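Local structure of ER-derived vesicles protein ERV41 (Saccharomyces cerevisiae, 3ZLC) at residues 25-30 against 116-121; 58-63 against 155-160; 132-137 against 234-239; 21-26 against 160-165. The protein helps carry a subset of secretory proteins to the Golgi in COPII-coated vesicles and supports retrieval to the endoplasmic reticulum, this chain being its lumenal domain. One frame throughout, in Å; residues are numbered along the deposited sequence.

Contact 1 of 4, residues 25-30 against 116-121; sequences DIYVNT and GCHVFG
The imidazole of H118 is the central flat group, sandwiched between two rings. CD1 of F120, two residues further on in the same strand, lies over its centre, while Y27 from the other strand covers the opposite face. Y27 comes edge first, with CE1 3.5 Å from H118 CD2 and offset toward the rim, an edge-to-face pair with the planes at 78°. At the imidazole edge, near its plane, lie the D25 carboxylate and the carbonyl oxygen of I26. NE2 of H118 donates to D25 OD1 at 3.0 Å; the oxygen lies near the imidazole plane, while the nitrogen stands 36° above the plane of the carboxylate. A weak second bond runs from NE2 to D25 OD2. D25 OD1 also accepts from ND2 of N159, so the carboxylate has partners in both neighbouring strands. An alanine in place of H118 would probably open a gap between Y27 and F120 and leave D25 without its histidine mate. Beneath this group the backbones run antiparallel. I26 pairs with V119 and V28 with C117 by two hydrogen bonds each, and V119 N to I26 O measures 2.8 Å. I26, V28, C117 and V119 point to the buried face, opposite D25, Y27, H118 and F120, and C117 is joined to C32 by a disulfide. The contact thus pairs strands 19-28 and 117-126 in the middle of a mixed sheet, with strand 53-57 beyond 117-126, strand 156-163 beyond 19-28, and L35 and I37 of strand 35-41 against the buried face.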
loop_
_atom_site.group_PDB
_atom_site.type_symbol
_atom_site.label_atom_id
_atom_site.label_comp_id
_atom_site.label_asym_id
_atom_site.label_seq_id
_atom_site.Cartn_x
_atom_site.Cartn_y
_atom_site.Cartn_z
ATOM N N ASP A 25 1.915 4.912 3.120
ATOM C CA ASP A 25 2.680 4.901 4.348
ATOM C C ASP A 25 2.527 3.472 4.809
ATOM O O ASP A 25 1.435 3.048 5.189
ATOM C CB ASP A 25 2.105 5.883 5.373
ATOM C CG ASP A 25 2.989 5.991 6.613
ATOM O OD1 ASP A 25 3.309 4.936 7.212
ATOM O OD2 ASP A 25 3.401 7.109 6.955
ATOM N N ILE A 26 3.600 2.695 4.682
ATOM C CA ILE A 26 3.558 1.248 4.914
ATOM C C ILE A 26 4.778 0.813 5.742
ATOM O O ILE A 26 5.844 1.419 5.611
ATOM C CB ILE A 26 3.539 0.509 3.543
ATOM C CG1 ILE A 26 2.286 0.920 2.758
ATOM C CG2 ILE A 26 3.572 -1.011 3.701
ATOM C CD1 ILE A 26 2.160 0.261 1.419
ATOM N N TYR A 27 4.624 -0.215 6.584
ATOM C CA TYR A 27 5.772 -0.822 7.257
ATOM C C TYR A 27 5.931 -2.168 6.568
ATOM O O TYR A 27 4.949 -2.877 6.380
ATOM C CB TYR A 27 5.499 -1.076 8.747
ATOM C CG TYR A 27 5.179 0.149 9.592
ATOM C CD1 TYR A 27 5.634 1.419 9.239
ATOM C CD2 TYR A 27 4.418 0.026 10.744
ATOM C CE1 TYR A 27 5.338 2.536 10.035
ATOM C CE2 TYR A 27 4.117 1.124 11.539
ATOM C CZ TYR A 27 4.574 2.377 11.179
ATOM O OH TYR A 27 4.277 3.470 11.973
ATOM N N VAL A 28 7.150 -2.509 6.172
ATOM C CA VAL A 28 7.438 -3.829 5.592
ATOM C C VAL A 28 8.423 -4.540 6.517
ATOM O O VAL A 28 9.367 -3.914 6.999
ATOM C CB VAL A 28 8.082 -3.708 4.183
ATOM C CG1 VAL A 28 8.364 -5.094 3.597
ATOM C CG2 VAL A 28 7.159 -2.924 3.231
ATOM N N ASN A 29 8.208 -5.836 6.759
ATOM C CA ASN A 29 9.041 -6.635 7.682
ATOM C C ASN A 29 10.368 -7.056 7.039
ATOM O O ASN A 29 10.872 -8.156 7.283
ATOM C CB ASN A 29 8.227 -7.868 8.123
ATOM C CG ASN A 29 8.773 -8.577 9.361
ATOM O OD1 ASN A 29 8.215 -9.602 9.755
ATOM N ND2 ASN A 29 9.839 -8.043 9.987
ATOM N N THR A 30 10.949 -6.152 6.249
ATOM C CA THR A 30 12.261 -6.360 5.617
ATOM C C THR A 30 13.051 -5.048 5.671
ATOM O O THR A 30 12.461 -3.961 5.577
ATOM C CB THR A 30 12.099 -6.787 4.136
ATOM O OG1 THR A 30 11.306 -7.988 4.060
ATOM C CG2 THR A 30 13.460 -7.025 3.474
ATOM N N GLY A 116 12.786 -4.284 9.487
ATOM C CA GLY A 116 11.677 -3.478 8.988
ATOM C C GLY A 116 12.066 -2.255 8.182
ATOM O O GLY A 116 13.166 -1.731 8.328
ATOM N N CYS A 117 11.151 -1.812 7.321
ATOM C CA CYS A 117 11.324 -0.586 6.555
ATOM C C CYS A 117 10.017 0.200 6.560
ATOM O O CYS A 117 8.940 -0.353 6.293
ATOM C CB CYS A 117 11.697 -0.889 5.109
ATOM S SG CYS A 117 12.154 0.595 4.154
ATOM N N HIS A 118 10.129 1.483 6.889
ATOM C CA HIS A 118 9.012 2.416 6.826
ATOM C C HIS A 118 9.069 3.098 5.463
ATOM O O HIS A 118 9.983 3.893 5.197
ATOM C CB HIS A 118 9.156 3.454 7.939
ATOM C CG HIS A 118 8.027 4.434 8.010
ATOM N ND1 HIS A 118 8.105 5.607 8.736
ATOM C CD2 HIS A 118 6.781 4.405 7.473
ATOM C CE1 HIS A 118 6.966 6.270 8.621
ATOM N NE2 HIS A 118 6.144 5.569 7.868
ATOM N N VAL A 119 8.102 2.784 4.604
ATOM C CA VAL A 119 8.071 3.314 3.243
ATOM C C VAL A 119 6.953 4.350 3.145
ATOM O O VAL A 119 5.792 4.039 3.392
ATOM C CB VAL A 119 7.810 2.190 2.229
ATOM C CG1 VAL A 119 7.736 2.770 0.823
ATOM C CG2 VAL A 119 8.915 1.116 2.330
ATOM N N PHE A 120 7.287 5.588 2.793
ATOM C CA PHE A 120 6.243 6.610 2.787
ATOM C C PHE A 120 6.506 7.764 1.824
ATOM O O PHE A 120 7.657 8.158 1.587
ATOM C CB PHE A 120 5.995 7.134 4.214
ATOM C CG PHE A 120 7.190 7.784 4.843
ATOM C CD1 PHE A 120 8.221 7.018 5.384
ATOM C CD2 PHE A 120 7.286 9.168 4.905
ATOM C CE1 PHE A 120 9.330 7.628 5.978
ATOM C CE2 PHE A 120 8.380 9.775 5.488
ATOM C CZ PHE A 120 9.404 9.005 6.030
ATOM N N GLY A 121 5.422 8.291 1.261
ATOM C CA GLY A 121 5.517 9.429 0.363
ATOM C C GLY A 121 4.338 9.461 -0.588
ATOM O O GLY A 121 3.367 8.736 -0.406
#

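Contact 2 of 4, residues 58-63 against 155-160; sequences MPFFIP and NHVINE
F60 and V157 both start their side chains with a branch anti to the backbone N: CG in F60 (chi1 -175°) and CG1 in V157 (chi1 171°), whose CG2 sits beside the N. Both valine methyls touch P63 CD, CG1 more closely, at 3.6 Å and tip to tip. CG2 also lies 3.9 Å from I62 CG1 and reaches F60 CZ. The backbone takes part as well, for F61 O is 3.5 Å from V157 CG2 and, buried here, has no polar partner anywhere in the model. Strand 156-163 is broken just beyond I158 by a classic beta bulge, N159 and E160 both facing D25, and the chain turns a corner there. N159 OD1 comes within 3.9 Å of P63 CG, while its ND2 is hydrogen-bonded to D25 OD1. At the other end the F60 ring lies chiefly against N155 and H156, crossing the N155 side chain at about a right angle with its CZ 4.1 Å from N155 CB. The amide of N155 is held elsewhere, OD1 by N181 N and ND2 by N29 OD1. The segment 58-63 belongs to the irregular chain between strands 53-57 and 67-68, and A178 of strand 177-179 touches both I62 and V157.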
loop_
_atom_site.group_PDB
_atom_site.type_symbol
_atom_site.label_atom_id
_atom_site.label_comp_id
_atom_site.label_asym_id
_atom_site.label_seq_id
_atom_site.Cartn_x
_atom_site.Cartn_y
_atom_site.Cartn_z
ATOM N N MET A 58 13.399 0.637 10.473
ATOM C CA MET A 58 12.593 0.643 11.695
ATOM C C MET A 58 12.582 -0.742 12.307
ATOM O O MET A 58 12.863 -1.719 11.607
ATOM C CB MET A 58 11.165 1.046 11.353
ATOM C CG MET A 58 10.426 -0.026 10.546
ATOM S SD MET A 58 8.727 0.432 10.132
ATOM C CE MET A 58 7.991 0.547 11.763
ATOM N N PRO A 59 12.261 -0.845 13.616
ATOM C CA PRO A 59 11.945 -2.190 14.110
ATOM C C PRO A 59 10.503 -2.477 13.706
ATOM O O PRO A 59 9.605 -1.707 14.095
ATOM C CB PRO A 59 12.045 -2.046 15.646
ATOM C CG PRO A 59 12.642 -0.628 15.898
ATOM C CD PRO A 59 12.194 0.161 14.692
ATOM N N PHE A 60 10.274 -3.534 12.930
ATOM C CA PHE A 60 8.921 -3.842 12.463
ATOM C C PHE A 60 7.954 -4.017 13.634
ATOM O O PHE A 60 8.282 -4.637 14.636
ATOM C CB PHE A 60 8.906 -5.092 11.563
ATOM C CG PHE A 60 7.549 -5.380 10.944
ATOM C CD1 PHE A 60 7.078 -4.609 9.886
ATOM C CD2 PHE A 60 6.756 -6.430 11.416
ATOM C CE1 PHE A 60 5.829 -4.859 9.310
ATOM C CE2 PHE A 60 5.491 -6.695 10.839
ATOM C CZ PHE A 60 5.041 -5.911 9.783
ATOM N N PHE A 61 6.770 -3.430 13.513
ATOM C CA PHE A 61 5.742 -3.602 14.529
ATOM C C PHE A 61 4.371 -3.390 13.921
ATOM O O PHE A 61 4.229 -2.766 12.863
ATOM C CB PHE A 61 5.958 -2.658 15.725
ATOM C CG PHE A 61 5.542 -1.223 15.469
ATOM C CD1 PHE A 61 6.372 -0.355 14.762
ATOM C CD2 PHE A 61 4.324 -0.739 15.955
ATOM C CE1 PHE A 61 5.992 0.973 14.541
ATOM C CE2 PHE A 61 3.938 0.594 15.742
ATOM C CZ PHE A 61 4.772 1.445 15.038
ATOM N N ILE A 62 3.357 -3.932 14.577
ATOM C CA ILE A 62 1.999 -3.699 14.114
ATOM C C ILE A 62 1.343 -2.763 15.112
ATOM O O ILE A 62 1.238 -3.096 16.296
ATOM C CB ILE A 62 1.214 -5.005 14.000
ATOM C CG1 ILE A 62 1.922 -5.942 13.004
ATOM C CG2 ILE A 62 -0.219 -4.711 13.542
ATOM C CD1 ILE A 62 1.462 -7.390 13.076
ATOM N N PRO A 63 0.929 -1.571 14.647
ATOM C CA PRO A 63 0.384 -0.577 15.579
ATOM C C PRO A 63 -0.976 -0.987 16.138
ATOM O O PRO A 63 -1.614 -1.885 15.598
ATOM C CB PRO A 63 0.217 0.676 14.707
ATOM C CG PRO A 63 1.066 0.442 13.483
ATOM C CD PRO A 63 1.003 -1.048 13.268
ATOM N N ASN A 155 5.365 -9.625 5.469
ATOM C CA ASN A 155 4.435 -9.104 6.469
ATOM C C ASN A 155 4.446 -7.584 6.345
ATOM O O ASN A 155 5.486 -6.980 6.097
ATOM C CB ASN A 155 4.871 -9.512 7.884
ATOM C CG ASN A 155 5.064 -11.006 8.021
ATOM O OD1 ASN A 155 4.206 -11.787 7.620
ATOM N ND2 ASN A 155 6.203 -11.411 8.569
ATOM N N HIS A 156 3.291 -6.947 6.478
ATOM C CA HIS A 156 3.284 -5.506 6.275
ATOM C C HIS A 156 2.131 -4.849 7.001
ATOM O O HIS A 156 1.149 -5.509 7.364
ATOM C CB HIS A 156 3.236 -5.170 4.775
ATOM C CG HIS A 156 2.019 -5.697 4.079
ATOM N ND1 HIS A 156 1.922 -6.999 3.643
ATOM C CD2 HIS A 156 0.845 -5.098 3.742
ATOM C CE1 HIS A 156 0.744 -7.186 3.066
ATOM N NE2 HIS A 156 0.074 -6.049 3.112
ATOM N N VAL A 157 2.285 -3.551 7.243
ATOM C CA VAL A 157 1.234 -2.739 7.842
ATOM C C VAL A 157 0.982 -1.613 6.879
ATOM O O VAL A 157 1.920 -0.932 6.471
ATOM C CB VAL A 157 1.703 -2.095 9.157
ATOM C CG1 VAL A 157 0.662 -1.071 9.648
ATOM C CG2 VAL A 157 1.932 -3.176 10.212
ATOM N N ILE A 158 -0.272 -1.407 6.497
ATOM C CA ILE A 158 -0.572 -0.272 5.639
ATOM C C ILE A 158 -1.195 0.794 6.522
ATOM O O ILE A 158 -2.338 0.639 6.964
ATOM C CB ILE A 158 -1.571 -0.661 4.505
ATOM C CG1 ILE A 158 -0.930 -1.707 3.578
ATOM C CG2 ILE A 158 -1.961 0.580 3.689
ATOM C CD1 ILE A 158 -1.937 -2.476 2.686
ATOM N N ASN A 159 -0.457 1.865 6.798
ATOM C CA ASN A 159 -1.026 2.948 7.594
ATOM C C ASN A 159 -1.876 3.838 6.703
ATOM O O ASN A 159 -2.959 4.278 7.108
ATOM C CB ASN A 159 0.071 3.762 8.290
ATOM C CG ASN A 159 0.914 2.914 9.194
ATOM O OD1 ASN A 159 0.384 2.262 10.099
ATOM N ND2 ASN A 159 2.235 2.867 8.932
ATOM N N GLU A 160 -1.389 4.076 5.489
ATOM C CA GLU A 160 -2.154 4.813 4.477
ATOM C C GLU A 160 -1.919 4.252 3.088
ATOM O O GLU A 160 -0.793 3.876 2.744
ATOM C CB GLU A 160 -1.770 6.308 4.458
ATOM C CG GLU A 160 -2.644 7.097 3.441
ATOM C CD GLU A 160 -2.248 8.560 3.295
ATOM O OE1 GLU A 160 -1.246 8.977 3.919
ATOM O OE2 GLU A 160 -2.939 9.288 2.538
#

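Contact 3 of 4, residues 132-137 against 234-239; sequences LQITAK and IFFKYN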
loop_
_atom_site.group_PDB
_atom_site.type_symbol
_atom_site.label_atom_id
_atom_site.label_comp_id
_atom_site.label_asym_id
_atom_site.label_seq_id
_atom_site.Cartn_x
_atom_site.Cartn_y
_atom_site.Cartn_z
ATOM N N LEU A 132 1.651 -0.682 -8.595
ATOM C CA LEU A 132 2.793 -0.319 -7.755
ATOM C C LEU A 132 3.301 -1.596 -7.090
ATOM O O LEU A 132 2.513 -2.323 -6.479
ATOM C CB LEU A 132 2.335 0.650 -6.674
ATOM C CG LEU A 132 3.351 1.015 -5.601
ATOM C CD1 LEU A 132 4.423 1.881 -6.199
ATOM C CD2 LEU A 132 2.646 1.746 -4.479
ATOM N N GLN A 133 4.605 -1.862 -7.202
ATOM C CA GLN A 133 5.196 -3.126 -6.758
ATOM C C GLN A 133 6.291 -2.898 -5.717
ATOM O O GLN A 133 7.233 -2.127 -5.948
ATOM C CB GLN A 133 5.806 -3.880 -7.964
ATOM C CG GLN A 133 4.861 -4.045 -9.169
ATOM C CD GLN A 133 5.506 -4.802 -10.319
ATOM O OE1 GLN A 133 6.717 -4.736 -10.507
ATOM N NE2 GLN A 133 4.700 -5.534 -11.083
ATOM N N ILE A 134 6.171 -3.581 -4.578
ATOM C CA ILE A 134 7.250 -3.633 -3.590
ATOM C C ILE A 134 7.817 -5.063 -3.547
ATOM O O ILE A 134 7.136 -5.975 -3.077
ATOM C CB ILE A 134 6.712 -3.289 -2.192
ATOM C CG1 ILE A 134 6.024 -1.914 -2.203
ATOM C CG2 ILE A 134 7.825 -3.339 -1.152
ATOM C CD1 ILE A 134 5.354 -1.562 -0.879
ATOM N N THR A 135 9.042 -5.253 -4.037
ATOM C CA THR A 135 9.669 -6.573 -4.084
ATOM C C THR A 135 11.129 -6.530 -3.625
ATOM O O THR A 135 11.657 -5.465 -3.259
ATOM C CB THR A 135 9.632 -7.197 -5.512
ATOM O OG1 THR A 135 10.467 -6.430 -6.386
ATOM C CG2 THR A 135 8.222 -7.231 -6.071
ATOM N N ALA A 136 11.780 -7.694 -3.633
ATOM C CA ALA A 136 13.207 -7.757 -3.303
ATOM C C ALA A 136 14.031 -7.265 -4.485
ATOM O O ALA A 136 13.623 -7.457 -5.632
ATOM C CB ALA A 136 13.607 -9.161 -2.953
ATOM N N LYS A 137 15.173 -6.627 -4.218
ATOM C CA LYS A 137 16.112 -6.283 -5.286
ATOM C C LYS A 137 16.630 -7.577 -5.883
ATOM O O LYS A 137 16.943 -8.519 -5.149
ATOM C CB LYS A 137 17.294 -5.469 -4.754
ATOM C CG LYS A 137 17.010 -3.991 -4.542
ATOM C CD LYS A 137 18.214 -3.330 -3.885
ATOM C CE LYS A 137 17.916 -1.888 -3.500
ATOM N NZ LYS A 137 19.087 -1.302 -2.768
ATOM N N ILE A 234 4.657 -7.316 -2.465
ATOM C CA ILE A 234 3.395 -6.685 -2.130
ATOM C C ILE A 234 3.027 -5.834 -3.338
ATOM O O ILE A 234 3.795 -4.952 -3.739
ATOM C CB ILE A 234 3.532 -5.794 -0.879
ATOM C CG1 ILE A 234 3.961 -6.626 0.339
ATOM C CG2 ILE A 234 2.197 -5.095 -0.575
ATOM C CD1 ILE A 234 4.564 -5.792 1.487
ATOM N N PHE A 235 1.862 -6.103 -3.924
ATOM C CA PHE A 235 1.475 -5.455 -5.181
ATOM C C PHE A 235 0.137 -4.734 -5.078
ATOM O O PHE A 235 -0.859 -5.302 -4.613
ATOM C CB PHE A 235 1.390 -6.500 -6.298
ATOM C CG PHE A 235 2.692 -7.254 -6.542
ATOM C CD1 PHE A 235 3.039 -8.353 -5.755
ATOM C CD2 PHE A 235 3.545 -6.883 -7.574
ATOM C CE1 PHE A 235 4.233 -9.054 -5.984
ATOM C CE2 PHE A 235 4.742 -7.584 -7.816
ATOM C CZ PHE A 235 5.080 -8.668 -7.021
ATOM N N PHE A 236 0.110 -3.487 -5.529
ATOM C CA PHE A 236 -1.135 -2.722 -5.554
ATOM C C PHE A 236 -1.522 -2.491 -7.004
ATOM O O PHE A 236 -0.878 -1.702 -7.697
ATOM C CB PHE A 236 -0.926 -1.371 -4.885
ATOM C CG PHE A 236 -0.547 -1.464 -3.421
ATOM C CD1 PHE A 236 0.784 -1.547 -3.035
ATOM C CD2 PHE A 236 -1.530 -1.446 -2.427
ATOM C CE1 PHE A 236 1.145 -1.614 -1.675
ATOM C CE2 PHE A 236 -1.181 -1.514 -1.069
ATOM C CZ PHE A 236 0.158 -1.599 -0.694
ATOM N N LYS A 237 -2.536 -3.201 -7.480
ATOM C CA LYS A 237 -3.026 -2.967 -8.833
ATOM C C LYS A 237 -4.117 -1.921 -8.751
ATOM O O LYS A 237 -4.929 -1.919 -7.810
ATOM C CB LYS A 237 -3.569 -4.253 -9.455
ATOM C CG LYS A 237 -2.533 -5.360 -9.552
ATOM C CD LYS A 237 -2.472 -5.940 -10.957
ATOM C CE LYS A 237 -1.490 -7.106 -11.028
ATOM N NZ LYS A 237 -1.377 -7.678 -12.404
ATOM N N TYR A 238 -4.123 -0.995 -9.702
ATOM C CA TYR A 238 -5.155 0.036 -9.662
ATOM C C TYR A 238 -5.744 0.307 -11.033
ATOM O O TYR A 238 -5.059 0.229 -12.053
ATOM C CB TYR A 238 -4.623 1.332 -9.018
ATOM C CG TYR A 238 -3.280 1.779 -9.563
ATOM C CD1 TYR A 238 -3.210 2.533 -10.727
ATOM C CD2 TYR A 238 -2.089 1.458 -8.914
ATOM C CE1 TYR A 238 -2.005 2.962 -11.233
ATOM C CE2 TYR A 238 -0.854 1.886 -9.428
ATOM C CZ TYR A 238 -0.827 2.637 -10.587
ATOM O OH TYR A 238 0.366 3.078 -11.140
ATOM N N ASN A 239 -7.039 0.588 -11.050
ATOM C CA ASN A 239 -7.682 1.074 -12.258
ATOM C C ASN A 239 -8.672 2.159 -11.867
ATOM O O ASN A 239 -9.095 2.238 -10.705
ATOM C CB ASN A 239 -8.392 -0.047 -13.005
ATOM C CG ASN A 239 -8.498 0.238 -14.481
ATOM O OD1 ASN A 239 -8.401 1.404 -14.905
ATOM N ND2 ASN A 239 -8.681 -0.810 -15.282
#
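L132 and F236 form one hydrogen-bonded antiparallel pair, I134 and I234 the next, and each is closed by two backbone bonds. The straightest is F236 N to L132 O, 2.8 Å with 179° at the hydrogen; L132 N returns a bond to F236 O. At the other pair, I134 N reaches I234 O at 2.9 Å, and I234 N binds I134 O. Between them Q133 faces F235 as a non-hydrogen-bonded pair, with F235 CA offering a CH contact to L132 O.

Outside the backbone the two faces of the sheet differ. On one, Q133 CG touches the rim of the F235 ring, 3.5 Å from CD2. The glutamine amide stands almost perpendicular to that ring, its CD in the ring plane at the edge, while its NE2 binds E131 OE2. The methyl CG2 of T135 meets the far corner of the same ring, 3.6 Å from F235 CZ. On the other face, L132 and F236 lie side by side, pointing the same way, with L132 CD2 4.0 Å from F236 CD1. I134 CD1 comes to the ring edge near F236 CE1. The Y238 ring adds CE2, 3.7 Å from L132 N.

This second face turns toward the neighbouring six-stranded sheet: F161 stacks on F236, L132 touches F161, and F163 touches Y238. With the backbone polar groups paired along the strands, the side chains of L132, I134, I234 and F236 can present an apolar surface, so the chemistry is that of an interior strand pair whose face is buried between two sheets.

Contact 4 of 4, residues 21-26 against 160-165; sequences QINMDI and EFSFGD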
loop_
_atom_site.group_PDB
_atom_site.type_symbol
_atom_site.label_atom_id
_atom_site.label_comp_id
_atom_site.label_asym_id
_atom_site.label_seq_id
_atom_site.Cartn_x
_atom_site.Cartn_y
_atom_site.Cartn_z
ATOM N N GLN A 21 -1.964 11.422 -7.655
ATOM C CA GLN A 21 -0.965 11.041 -6.645
ATOM C C GLN A 21 -1.385 9.771 -5.920
ATOM O O GLN A 21 -2.525 9.662 -5.471
ATOM C CB GLN A 21 -0.795 12.152 -5.593
ATOM C CG GLN A 21 -0.337 13.478 -6.170
ATOM C CD GLN A 21 1.135 13.465 -6.502
ATOM O OE1 GLN A 21 1.560 13.944 -7.552
ATOM N NE2 GLN A 21 1.928 12.915 -5.599
ATOM N N ILE A 22 -0.467 8.813 -5.797
ATOM C CA ILE A 22 -0.697 7.680 -4.905
ATOM C C ILE A 22 0.033 7.959 -3.605
ATOM O O ILE A 22 1.256 8.172 -3.600
ATOM C CB ILE A 22 -0.205 6.349 -5.510
ATOM C CG1 ILE A 22 -0.974 6.045 -6.799
ATOM C CG2 ILE A 22 -0.408 5.215 -4.518
ATOM C CD1 ILE A 22 -0.601 4.696 -7.462
ATOM N N ASN A 23 -0.711 7.980 -2.500
ATOM C CA ASN A 23 -0.130 8.307 -1.201
ATOM C C ASN A 23 0.003 7.026 -0.403
ATOM O O ASN A 23 -0.959 6.268 -0.276
ATOM C CB ASN A 23 -1.014 9.292 -0.433
ATOM C CG ASN A 23 -1.531 10.411 -1.302
ATOM O OD1 ASN A 23 -0.753 11.226 -1.820
ATOM N ND2 ASN A 23 -2.855 10.472 -1.462
ATOM N N MET A 24 1.185 6.785 0.155
ATOM C CA MET A 24 1.470 5.511 0.803
ATOM C C MET A 24 2.248 5.699 2.111
ATOM O O MET A 24 3.146 6.529 2.186
ATOM C CB MET A 24 2.276 4.632 -0.158
ATOM C CG MET A 24 2.131 3.154 0.084
ATOM S SD MET A 24 3.198 2.132 -0.954
ATOM C CE MET A 24 4.350 3.377 -1.550
ATOM N N ASP A 25 1.915 4.912 3.120
ATOM C CA ASP A 25 2.680 4.901 4.348
ATOM C C ASP A 25 2.527 3.472 4.809
ATOM O O ASP A 25 1.435 3.048 5.189
ATOM C CB ASP A 25 2.105 5.883 5.373
ATOM C CG ASP A 25 2.989 5.991 6.613
ATOM O OD1 ASP A 25 3.309 4.936 7.212
ATOM O OD2 ASP A 25 3.401 7.109 6.955
ATOM N N ILE A 26 3.600 2.695 4.682
ATOM C CA ILE A 26 3.558 1.248 4.914
ATOM C C ILE A 26 4.778 0.813 5.742
ATOM O O ILE A 26 5.844 1.419 5.611
ATOM C CB ILE A 26 3.539 0.509 3.543
ATOM C CG1 ILE A 26 2.286 0.920 2.758
ATOM C CG2 ILE A 26 3.572 -1.011 3.701
ATOM C CD1 ILE A 26 2.160 0.261 1.419
ATOM N N GLU A 160 -1.389 4.076 5.489
ATOM C CA GLU A 160 -2.154 4.813 4.477
ATOM C C GLU A 160 -1.919 4.252 3.088
ATOM O O GLU A 160 -0.793 3.876 2.744
ATOM C CB GLU A 160 -1.770 6.308 4.458
ATOM C CG GLU A 160 -2.644 7.097 3.441
ATOM C CD GLU A 160 -2.248 8.560 3.295
ATOM O OE1 GLU A 160 -1.246 8.977 3.919
ATOM O OE2 GLU A 160 -2.939 9.288 2.538
ATOM N N PHE A 161 -2.988 4.206 2.293
ATOM C CA PHE A 161 -2.880 3.982 0.858
ATOM C C PHE A 161 -4.081 4.677 0.220
ATOM O O PHE A 161 -5.215 4.230 0.385
ATOM C CB PHE A 161 -2.887 2.493 0.511
ATOM C CG PHE A 161 -2.540 2.231 -0.917
ATOM C CD1 PHE A 161 -1.225 2.355 -1.346
ATOM C CD2 PHE A 161 -3.525 1.899 -1.844
ATOM C CE1 PHE A 161 -0.883 2.136 -2.674
ATOM C CE2 PHE A 161 -3.194 1.680 -3.168
ATOM C CZ PHE A 161 -1.873 1.803 -3.587
ATOM N N SER A 162 -3.839 5.792 -0.461
ATOM C CA SER A 162 -4.934 6.627 -0.961
ATOM C C SER A 162 -4.538 7.214 -2.306
ATOM O O SER A 162 -3.353 7.165 -2.697
ATOM C CB SER A 162 -5.256 7.753 0.034
ATOM O OG SER A 162 -4.149 8.628 0.170
ATOM N N PHE A 163 -5.533 7.757 -3.006
ATOM C CA PHE A 163 -5.356 8.352 -4.336
ATOM C C PHE A 163 -5.842 9.775 -4.280
ATOM O O PHE A 163 -6.998 10.033 -3.882
ATOM C CB PHE A 163 -6.216 7.611 -5.365
ATOM C CG PHE A 163 -5.813 6.179 -5.564
ATOM C CD1 PHE A 163 -6.294 5.187 -4.726
ATOM C CD2 PHE A 163 -4.915 5.834 -6.569
ATOM C CE1 PHE A 163 -5.912 3.855 -4.896
ATOM C CE2 PHE A 163 -4.523 4.496 -6.753
ATOM C CZ PHE A 163 -5.025 3.512 -5.911
ATOM N N GLY A 164 -4.982 10.707 -4.683
ATOM C CA GLY A 164 -5.390 12.098 -4.786
ATOM C C GLY A 164 -5.184 12.893 -3.506
ATOM O O GLY A 164 -4.269 12.610 -2.723
ATOM N N ASP A 165 -6.013 13.915 -3.307
ATOM C CA ASP A 165 -5.888 14.777 -2.140
ATOM C C ASP A 165 -6.653 14.200 -0.938
ATOM O O ASP A 165 -7.784 13.740 -1.074
ATOM C CB ASP A 165 -6.460 16.156 -2.469
ATOM C CG ASP A 165 -5.660 16.876 -3.538
ATOM O OD1 ASP A 165 -4.435 16.676 -3.587
ATOM O OD2 ASP A 165 -6.260 17.624 -4.335
HETATM O O HOH W 1 -1.322 13.798 -2.628
#
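Strands 21-26 and 160-163 run almost exactly antiparallel, 178° between their directions, with N23 paired to S162 and D25 to E160 by two backbone bonds each and a further bond from G164 N to Q21 O. The N23 side chain adds to these. Its ND2 gives one bond to S162 OG (2.8 Å) and another to G164 O (2.9 Å), both partners close to the amide plane. S162 OG lies between its own N and carbonyl carbon (chi1 64°) and donates to E160 OE2 at 2.7 Å, so a chain of two hydrogen bonds runs from amide through hydroxyl to carboxylate. N23 OD1 takes a bond from a water that also donates to G164 O, and is tied to S122 OG of the strand beyond. The pair belongs to the middle of a six-stranded mixed sheet, where 19-28 lies between 117-126 and 156-163. An alanine in place of N23 would probably leave S162 OG and G164 O without their amide donor and the water and S122 OG without the OD1 they bind. G164 has backbone angles at which a side chain would jam against F163 O. On the other face I22 lies beside both rings, CG2 3.6 Å from F161 CE1 and CG1 3.9 Å from F163 CE2.

All four contacts are largely buried, but their chemistry differs. Contacts 1 and 4 hang on opposite edges of the same strand, 19-28, and share D25 and I26; each puts a polar group on the partly exposed face and apolar side chains on the other. Contact 3 belongs to the second sheet and is the most thoroughly buried, every touching residue being interior. It meets contact 4 where L132 CD2 packs on M24 SD and Y238 on I22. Contact 2 alone lacks strand pairing: an irregular segment rests on the start of strand 156-163, whose continuation serves contact 4, and the backbone of 25-28 bonds to N159 and V157 beside contact 1.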